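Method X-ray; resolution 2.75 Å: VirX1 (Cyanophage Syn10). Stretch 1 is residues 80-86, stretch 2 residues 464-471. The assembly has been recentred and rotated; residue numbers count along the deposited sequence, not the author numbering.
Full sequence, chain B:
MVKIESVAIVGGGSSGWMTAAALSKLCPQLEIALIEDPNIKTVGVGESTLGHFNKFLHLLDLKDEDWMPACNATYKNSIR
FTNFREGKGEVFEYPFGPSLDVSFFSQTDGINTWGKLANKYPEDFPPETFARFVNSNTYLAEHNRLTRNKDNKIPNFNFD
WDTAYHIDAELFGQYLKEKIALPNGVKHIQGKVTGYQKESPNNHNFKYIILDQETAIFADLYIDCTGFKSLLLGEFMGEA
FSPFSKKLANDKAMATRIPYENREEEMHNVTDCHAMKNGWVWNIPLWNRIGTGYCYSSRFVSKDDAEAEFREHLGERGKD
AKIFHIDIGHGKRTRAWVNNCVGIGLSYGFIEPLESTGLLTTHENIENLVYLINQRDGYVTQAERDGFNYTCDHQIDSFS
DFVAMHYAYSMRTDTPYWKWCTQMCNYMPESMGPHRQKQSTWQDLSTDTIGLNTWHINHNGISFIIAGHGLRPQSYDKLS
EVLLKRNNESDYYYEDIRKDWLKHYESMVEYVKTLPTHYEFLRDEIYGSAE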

ATOM      1  N   ARG B  80      31.850  -6.927  -5.454  1.00 52.82           N
ATOM      2  CA  ARG B  80      32.689  -6.876  -4.233  1.00 52.43           C
ATOM      3  C   ARG B  80      32.818  -5.412  -3.800  1.00 53.93           C
ATOM      4  O   ARG B  80      33.055  -4.559  -4.664  1.00 54.27           O
ATOM      5  N   PHE B  81      32.661  -5.140  -2.505  1.00 55.63           N
ATOM      6  CA  PHE B  81      32.793  -3.790  -1.897  1.00 54.53           C
ATOM      7  C   PHE B  81      33.990  -3.794  -0.948  1.00 51.74           C
ATOM      8  O   PHE B  81      33.880  -4.267   0.201  1.00 50.07           O
ATOM      9  N   THR B  82      35.113  -3.287  -1.452  1.00 52.06           N
ATOM     10  CA  THR B  82      36.343  -3.002  -0.672  1.00 53.24           C
ATOM     11  C   THR B  82      36.273  -1.556  -0.173  1.00 51.32           C
ATOM     12  O   THR B  82      35.888  -0.678  -0.958  1.00 48.61           O
ATOM     13  N   ASN B  83      36.574  -1.354   1.110  1.00 52.47           N
ATOM     14  CA  ASN B  83      36.873  -0.040   1.750  1.00 52.51           C
ATOM     15  C   ASN B  83      35.592   0.770   2.024  1.00 50.90           C
ATOM     16  O   ASN B  83      35.730   1.926   2.389  1.00 48.99           O
ATOM     17  N   PHE B  84      34.401   0.173   1.934  1.00 52.93           N
ATOM     18  CA  PHE B  84      33.100   0.891   1.953  1.00 52.48           C
ATOM     19  C   PHE B  84      32.521   1.027   3.365  1.00 54.82           C
ATOM     20  O   PHE B  84      31.799   2.016   3.601  1.00 62.36           O
ATOM     21  N   ARG B  85      32.762   0.076   4.260  1.00 53.48           N
ATOM     22  CA  ARG B  85      32.141   0.092   5.613  1.00 54.97           C
ATOM     23  C   ARG B  85      32.849   1.128   6.476  1.00 57.13           C
ATOM     24  O   ARG B  85      32.157   2.001   7.036  1.00 60.05           O
ATOM     25  N   GLU B  86      34.176   1.036   6.556  1.00 59.02           N
ATOM     26  CA  GLU B  86      34.989   1.698   7.609  1.00 59.52           C
ATOM     27  C   GLU B  86      36.268   2.325   7.027  1.00 57.35           C
ATOM     28  O   GLU B  86      36.970   3.000   7.789  1.00 57.32           O
ATOM     29  N   PHE B 464      22.326  -7.650   1.898  1.00 47.66           N
ATOM     30  CA  PHE B 464      23.784  -7.861   1.715  1.00 48.08           C
ATOM     31  C   PHE B 464      24.558  -6.574   2.046  1.00 47.22           C
ATOM     32  O   PHE B 464      25.661  -6.651   2.595  1.00 46.62           O
ATOM     33  N   ILE B 465      23.987  -5.424   1.716  1.00 49.47           N
ATOM     34  CA  ILE B 465      24.626  -4.081   1.858  1.00 50.28           C
ATOM     35  C   ILE B 465      24.665  -3.676   3.342  1.00 48.16           C
ATOM     36  O   ILE B 465      25.772  -3.367   3.825  1.00 50.22           O
ATOM     37  N   ILE B 466      23.531  -3.689   4.043  1.00 46.32           N
ATOM     38  CA  ILE B 466      23.474  -3.299   5.487  1.00 48.09           C
ATOM     39  C   ILE B 466      24.175  -4.356   6.363  1.00 46.11           C
ATOM     40  O   ILE B 466      24.775  -3.961   7.385  1.00 45.45           O
ATOM     41  N   ALA B 467      24.149  -5.632   5.970  1.00 45.56           N
ATOM     42  CA  ALA B 467      24.947  -6.714   6.606  1.00 46.30           C
ATOM     43  C   ALA B 467      26.437  -6.364   6.529  1.00 47.13           C
ATOM     44  O   ALA B 467      27.108  -6.400   7.592  1.00 49.00           O
ATOM     45  N   GLY B 468      26.924  -6.037   5.320  1.00 46.50           N
ATOM     46  CA  GLY B 468      28.335  -5.709   5.041  1.00 46.32           C
ATOM     47  C   GLY B 468      28.772  -4.452   5.755  1.00 49.29           C
ATOM     48  O   GLY B 468      29.977  -4.342   6.066  1.00 54.57           O
ATOM     49  N   HIS B 469      27.844  -3.525   5.999  1.00 48.46           N
ATOM     50  CA  HIS B 469      28.125  -2.255   6.720  1.00 50.23           C
ATOM     51  C   HIS B 469      28.096  -2.497   8.233  1.00 50.69           C
ATOM     52  O   HIS B 469      28.363  -1.550   8.972  1.00 52.34           O
ATOM     53  N   GLY B 470      27.758  -3.715   8.668  1.00 49.96           N
ATOM     54  CA  GLY B 470      27.861  -4.173  10.067  1.00 48.67           C
ATOM     55  C   GLY B 470      26.567  -3.997  10.840  1.00 46.55           C
ATOM     56  O   GLY B 470      26.630  -3.886  12.057  1.00 46.57           O
ATOM     57  N   LEU B 471      25.427  -4.012  10.166  1.00 46.71           N
ATOM     58  CA  LEU B 471      24.097  -3.957  10.830  1.00 47.24           C
ATOM     59  C   LEU B 471      23.506  -5.372  10.936  1.00 45.69           C
ATOM     60  O   LEU B 471      23.833  -6.214  10.121  1.00 46.17           O
TER

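The most telling feature of this contact is that an arginine reads the C-terminal end of a helix: Arg85 NH1 donates a hydrogen bond to Gly468 O at 2.9 Å, nearly straight at 165°, with the oxygen at the edge of the guanidinium, near its plane. At the C-terminal end of a helix, carbonyls run out of amide partners, and a side-chain donor can serve one. Arg85 leaves its backbone sideways and reaches the carbonyl through t, t and p for chi1 to chi3, laying its aliphatic part along the turn, with CD 3.3 Å from His469 O and 3.8 Å from Gly470 N. Gly470 closes the helix as a Schellman motif, its positive phi suited to glycine; a CB there would sit 3.5 Å from Arg85 CD. A long salt bridge, Arg85 NE to Glu86 OE1 at 3.9 Å, adds a second polar partner.

His469 starts away from the other stretch, yet its m rotamer brings the ring back, placing CE1 3.3 Å from Phe84 O and ND1 3.9 Å from Arg85 CB. Its NE2 is hydrogen-bonded elsewhere in the structure. Farther along, the packing turns apolar: Phe81 (m) points toward the helix, and its CE2 meets Ile465 CD1 (m, m) at 3.8 Å, an oblique approach to the ring.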

ATOM      1  CB  ARG B  80      34.044  -7.513  -4.535  1.00 53.16           C
ATOM      2  CG  ARG B  80      35.092  -7.269  -3.469  1.00 53.73           C
ATOM      3  CD  ARG B  80      36.301  -8.137  -3.708  1.00 54.67           C
ATOM      4  NE  ARG B  80      35.903  -9.531  -3.625  1.00 53.20           N
ATOM      5  CZ  ARG B  80      36.521 -10.541  -4.218  1.00 52.54           C
ATOM      6  NH1 ARG B  80      37.597 -10.333  -4.944  1.00 54.48           N
ATOM      7  NH2 ARG B  80      36.056 -11.769  -4.078  1.00 54.88           N
ATOM      8  CB  PHE B  81      31.486  -3.387  -1.208  1.00 56.83           C
ATOM      9  CG  PHE B  81      30.323  -3.281  -2.165  1.00 57.84           C
ATOM     10  CD1 PHE B  81      30.183  -2.178  -2.997  1.00 58.87           C
ATOM     11  CD2 PHE B  81      29.383  -4.300  -2.263  1.00 56.87           C
ATOM     12  CE1 PHE B  81      29.120  -2.092  -3.887  1.00 59.64           C
ATOM     13  CE2 PHE B  81      28.316  -4.208  -3.147  1.00 55.80           C
ATOM     14  CZ  PHE B  81      28.188  -3.108  -3.961  1.00 56.69           C
ATOM     15  CB  THR B  82      37.601  -3.275  -1.504  1.00 55.21           C
ATOM     16  OG1 THR B  82      37.497  -4.612  -2.021  1.00 55.72           O
ATOM     17  CG2 THR B  82      38.882  -3.084  -0.721  1.00 55.45           C
ATOM     18  CB  ASN B  83      37.869   0.756   0.899  1.00 53.55           C
ATOM     19  CG  ASN B  83      38.869   1.535   1.720  1.00 54.17           C
ATOM     20  OD1 ASN B  83      39.379   1.038   2.709  1.00 53.24           O
ATOM     21  ND2 ASN B  83      39.177   2.750   1.313  1.00 54.43           N
ATOM     22  CB  PHE B  84      32.065   0.210   1.060  1.00 51.44           C
ATOM     23  CG  PHE B  84      31.808   0.946  -0.230  1.00 52.09           C
ATOM     24  CD1 PHE B  84      32.568   0.680  -1.359  1.00 51.39           C
ATOM     25  CD2 PHE B  84      30.808   1.905  -0.309  1.00 51.96           C
ATOM     26  CE1 PHE B  84      32.339   1.364  -2.538  1.00 52.61           C
ATOM     27  CE2 PHE B  84      30.574   2.583  -1.493  1.00 53.50           C
ATOM     28  CZ  PHE B  84      31.349   2.320  -2.605  1.00 54.62           C
ATOM     29  CB  ARG B  85      32.196  -1.267   6.313  1.00 56.65           C
ATOM     30  CG  ARG B  85      31.517  -1.249   7.679  1.00 58.18           C
ATOM     31  CD  ARG B  85      31.419  -2.584   8.403  1.00 58.08           C
ATOM     32  NE  ARG B  85      32.735  -3.149   8.734  1.00 56.01           N
ATOM     33  CZ  ARG B  85      33.271  -4.217   8.169  1.00 52.33           C
ATOM     34  NH1 ARG B  85      32.613  -4.875   7.241  1.00 50.53           N
ATOM     35  NH2 ARG B  85      34.461  -4.632   8.546  1.00 53.89           N
ATOM     36  CB  GLU B  86      35.297   0.622   8.647  1.00 59.75           C
ATOM     37  CG  GLU B  86      35.459   1.122  10.056  1.00 61.46           C
ATOM     38  CD  GLU B  86      35.924   0.003  10.965  1.00 65.47           C
ATOM     39  OE1 GLU B  86      35.307  -1.112  10.881  1.00 64.77           O
ATOM     40  OE2 GLU B  86      36.905   0.232  11.733  1.00 68.13           O
ATOM     41  CB  PHE B 464      24.098  -8.301   0.287  1.00 49.20           C
ATOM     42  CG  PHE B 464      23.589  -9.674  -0.062  1.00 47.87           C
ATOM     43  CD1 PHE B 464      24.299 -10.812   0.289  1.00 47.35           C
ATOM     44  CD2 PHE B 464      22.379  -9.816  -0.719  1.00 48.56           C
ATOM     45  CE1 PHE B 464      23.811 -12.070  -0.022  1.00 48.14           C
ATOM     46  CE2 PHE B 464      21.893 -11.074  -1.035  1.00 49.02           C
ATOM     47  CZ  PHE B 464      22.600 -12.199  -0.664  1.00 49.47           C
ATOM     48  CB  ILE B 465      23.892  -3.044   0.987  1.00 52.98           C
ATOM     49  CG1 ILE B 465      23.879  -3.442  -0.492  1.00 53.43           C
ATOM     50  CG2 ILE B 465      24.497  -1.657   1.176  1.00 55.23           C
ATOM     51  CD1 ILE B 465      25.227  -3.835  -1.053  1.00 53.00           C
ATOM     52  CB  ILE B 466      22.034  -2.984   5.956  1.00 48.97           C
ATOM     53  CG1 ILE B 466      21.114  -4.203   5.922  1.00 49.68           C
ATOM     54  CG2 ILE B 466      21.458  -1.819   5.163  1.00 49.97           C
ATOM     55  CD1 ILE B 466      19.724  -3.931   6.430  1.00 49.56           C
ATOM     56  CB  ALA B 467      24.680  -8.052   5.959  1.00 44.27           C
ATOM     57  CB  HIS B 469      27.140  -1.165   6.291  1.00 52.25           C
ATOM     58  CG  HIS B 469      27.523  -0.453   5.036  1.00 55.00           C
ATOM     59  ND1 HIS B 469      28.831  -0.142   4.724  1.00 55.87           N
ATOM     60  CD2 HIS B 469      26.771   0.051   4.031  1.00 55.64           C
ATOM     61  CE1 HIS B 469      28.864   0.504   3.576  1.00 56.34           C
ATOM     62  NE2 HIS B 469      27.606   0.635   3.126  1.00 56.07           N
ATOM     63  CB  LEU B 471      23.187  -3.010  10.039  1.00 47.57           C
ATOM     64  CG  LEU B 471      23.650  -1.561   9.947  1.00 47.55           C
ATOM     65  CD1 LEU B 471      23.058  -0.873   8.730  1.00 47.69           C
ATOM     66  CD2 LEU B 471      23.295  -0.804  11.200  1.00 47.77           C
TER